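PDB 4P52: homoserine kinase from Cytophaga hutchinsonii, which probably catalyses the ATP-dependent phosphorylation of L-homoserine to O-phospho-L-homoserine, a step on the way to threonine, as a member of the GHMP kinase family. Local coordinates for residues D265-A270 with Q303-G308. Sequence-based numbering, arbitrary orientation.
Sequences DDVKKA and QAMKKG
Val267 and Met305, the latter present as selenomethionine, meet where two nearly antiparallel helices lie against each other, their local axes 8.3 Å apart at the closest approach, with 159° between their N-to-C directions. CG1 of the valine makes the closer contact: it stands 3.7 Å from Met305 CG and a little farther from CB, so the methyl rests on the base of the longer side chain, and the two side chains cross at about a right angle. With CG1 anti to the backbone N (chi1 170°), that methyl falls beside the valine's own carbonyl carbon; CG2, anti to the carbonyl carbon, diverges from it on the side of Gly308 and lies more loosely by Met305 O and Gly308 C. Met305 holds CG beside its backbone N (chi1 -63°) and is extended at chi2, which keeps SE at the edge of the valine, 4.2 Å from Val267 CG1; the turn at the last torsion carries only CE away from helix 264-273. Its side chain also touches Thr196 and Ile198 of strand 194-200, so one residue packs on both helix and sheet.

One turn farther along helix 264-273, Ala270 points its CB at the partner backbone, 3.6 Å from Ala304 O. That carbonyl already accepts the helical bond from Gly308 N, and the methyl adds a van der Waals contact. The two alanine methyls lie 4.2 Å apart, CB to CB. With alanines here and no side chain on Gly308, the helices approach closely through small residues, and no hydrogen bond links the two segments. Lys268, on the far side of its helix, instead forms a salt bridge with Glu254. Helix 264-273 leads into strand 278-281 and helix 295-310 joins strands 288-292 and 316-322; side by side on the antiparallel sheet, they are the helix pair of the ferredoxin-like, alpha+beta C-terminal domain of GHMP kinases.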
loop_
_atom_site.group_PDB
_atom_site.type_symbol
_atom_site.label_atom_id
_atom_site.label_comp_id
_atom_site.label_asym_id
_atom_site.label_seq_id
_atom_site.Cartn_x
_atom_site.Cartn_y
_atom_site.Cartn_z
ATOM N N ASP A 265 21.991 2.225 14.205
ATOM C CA ASP A 265 22.554 2.523 12.906
ATOM C C ASP A 265 23.626 1.527 12.479
ATOM O O ASP A 265 23.632 1.078 11.322
ATOM C CB ASP A 265 23.071 3.946 12.870
ATOM C CG ASP A 265 21.962 4.968 13.069
ATOM O OD1 ASP A 265 20.769 4.646 12.793
ATOM O OD2 ASP A 265 22.282 6.101 13.505
ATOM N N ASP A 266 24.505 1.151 13.409
ATOM C CA ASP A 266 25.541 0.163 13.121
ATOM C C ASP A 266 24.969 -1.215 12.859
ATOM O O ASP A 266 25.466 -1.945 11.995
ATOM C CB ASP A 266 26.530 0.058 14.263
ATOM C CG ASP A 266 27.340 1.319 14.444
ATOM O OD1 ASP A 266 27.701 1.967 13.420
ATOM O OD2 ASP A 266 27.610 1.656 15.622
ATOM N N VAL A 267 23.933 -1.574 13.614
ATOM C CA VAL A 267 23.339 -2.886 13.484
ATOM C C VAL A 267 22.644 -2.982 12.127
ATOM O O VAL A 267 22.761 -3.996 11.444
ATOM C CB VAL A 267 22.378 -3.204 14.639
ATOM C CG1 VAL A 267 21.605 -4.468 14.353
ATOM C CG2 VAL A 267 23.139 -3.359 15.943
ATOM N N LYS A 268 21.967 -1.912 11.717
ATOM C CA LYS A 268 21.242 -1.904 10.456
ATOM C C LYS A 268 22.229 -2.012 9.301
ATOM O O LYS A 268 22.053 -2.821 8.377
ATOM C CB LYS A 268 20.426 -0.632 10.323
ATOM C CG LYS A 268 19.277 -0.716 9.335
ATOM C CD LYS A 268 19.181 0.560 8.539
ATOM C CE LYS A 268 18.063 0.491 7.516
ATOM N NZ LYS A 268 16.956 1.329 8.019
ATOM N N LYS A 269 23.296 -1.225 9.382
ATOM C CA LYS A 269 24.316 -1.236 8.361
ATOM C C LYS A 269 24.968 -2.594 8.267
ATOM O O LYS A 269 25.276 -3.058 7.174
ATOM C CB LYS A 269 25.377 -0.186 8.635
ATOM C CG LYS A 269 26.187 0.137 7.394
ATOM C CD LYS A 269 27.423 0.940 7.736
ATOM C CE LYS A 269 28.484 0.768 6.661
ATOM N NZ LYS A 269 29.750 1.330 7.202
ATOM N N ALA A 270 25.180 -3.241 9.405
ATOM C CA ALA A 270 25.795 -4.556 9.386
ATOM C C ALA A 270 24.858 -5.590 8.707
ATOM O O ALA A 270 25.306 -6.431 7.936
ATOM C CB ALA A 270 26.196 -4.981 10.801
ATOM N N GLN A 303 24.531 -13.199 12.585
ATOM C CA GLN A 303 25.888 -13.081 13.090
ATOM C C GLN A 303 26.460 -11.669 13.015
ATOM O O GLN A 303 27.207 -11.257 13.918
ATOM C CB GLN A 303 26.832 -14.104 12.450
ATOM C CG GLN A 303 26.701 -15.505 13.052
ATOM C CD GLN A 303 26.471 -15.504 14.596
ATOM O OE1 GLN A 303 25.301 -15.458 15.085
ATOM N NE2 GLN A 303 27.584 -15.535 15.372
ATOM N N ALA A 304 26.125 -10.923 11.968
ATOM C CA ALA A 304 26.653 -9.563 11.838
ATOM C C ALA A 304 25.935 -8.556 12.759
ATOM O O ALA A 304 26.553 -7.622 13.287
ATOM C CB ALA A 304 26.632 -9.108 10.385
HETATM N N MSE A 305 24.640 -8.762 12.973
HETATM C CA MSE A 305 23.889 -7.946 13.918
HETATM C C MSE A 305 24.365 -8.220 15.336
HETATM O O MSE A 305 24.630 -7.277 16.085
HETATM C CB MSE A 305 22.387 -8.121 13.757
HETATM C CG MSE A 305 21.894 -7.650 12.390
HETATM SE SE MSE A 305 19.899 -7.676 12.329
HETATM C CE MSE A 305 19.488 -9.597 12.462
ATOM N N LYS A 306 24.503 -9.495 15.710
ATOM C CA LYS A 306 25.098 -9.865 17.002
ATOM C C LYS A 306 26.446 -9.175 17.228
ATOM O O LYS A 306 26.726 -8.672 18.320
ATOM C CB LYS A 306 25.262 -11.382 17.127
ATOM C CG LYS A 306 26.082 -11.840 18.338
ATOM C CD LYS A 306 26.253 -13.357 18.420
ATOM C CE LYS A 306 24.921 -14.091 18.608
ATOM N NZ LYS A 306 24.091 -13.694 19.799
ATOM N N LYS A 307 27.268 -9.132 16.191
ATOM C CA LYS A 307 28.590 -8.544 16.305
ATOM C C LYS A 307 28.490 -7.021 16.522
ATOM O O LYS A 307 29.321 -6.434 17.225
ATOM C CB LYS A 307 29.403 -8.907 15.063
ATOM C CG LYS A 307 30.870 -8.581 15.128
ATOM C CD LYS A 307 31.413 -8.177 13.762
ATOM C CE LYS A 307 32.941 -8.290 13.706
ATOM N NZ LYS A 307 33.525 -7.734 12.449
ATOM N N GLY A 308 27.467 -6.385 15.937
ATOM C CA GLY A 308 27.162 -4.971 16.203
ATOM C C GLY A 308 26.840 -4.697 17.671
ATOM O O GLY A 308 27.390 -3.783 18.258
#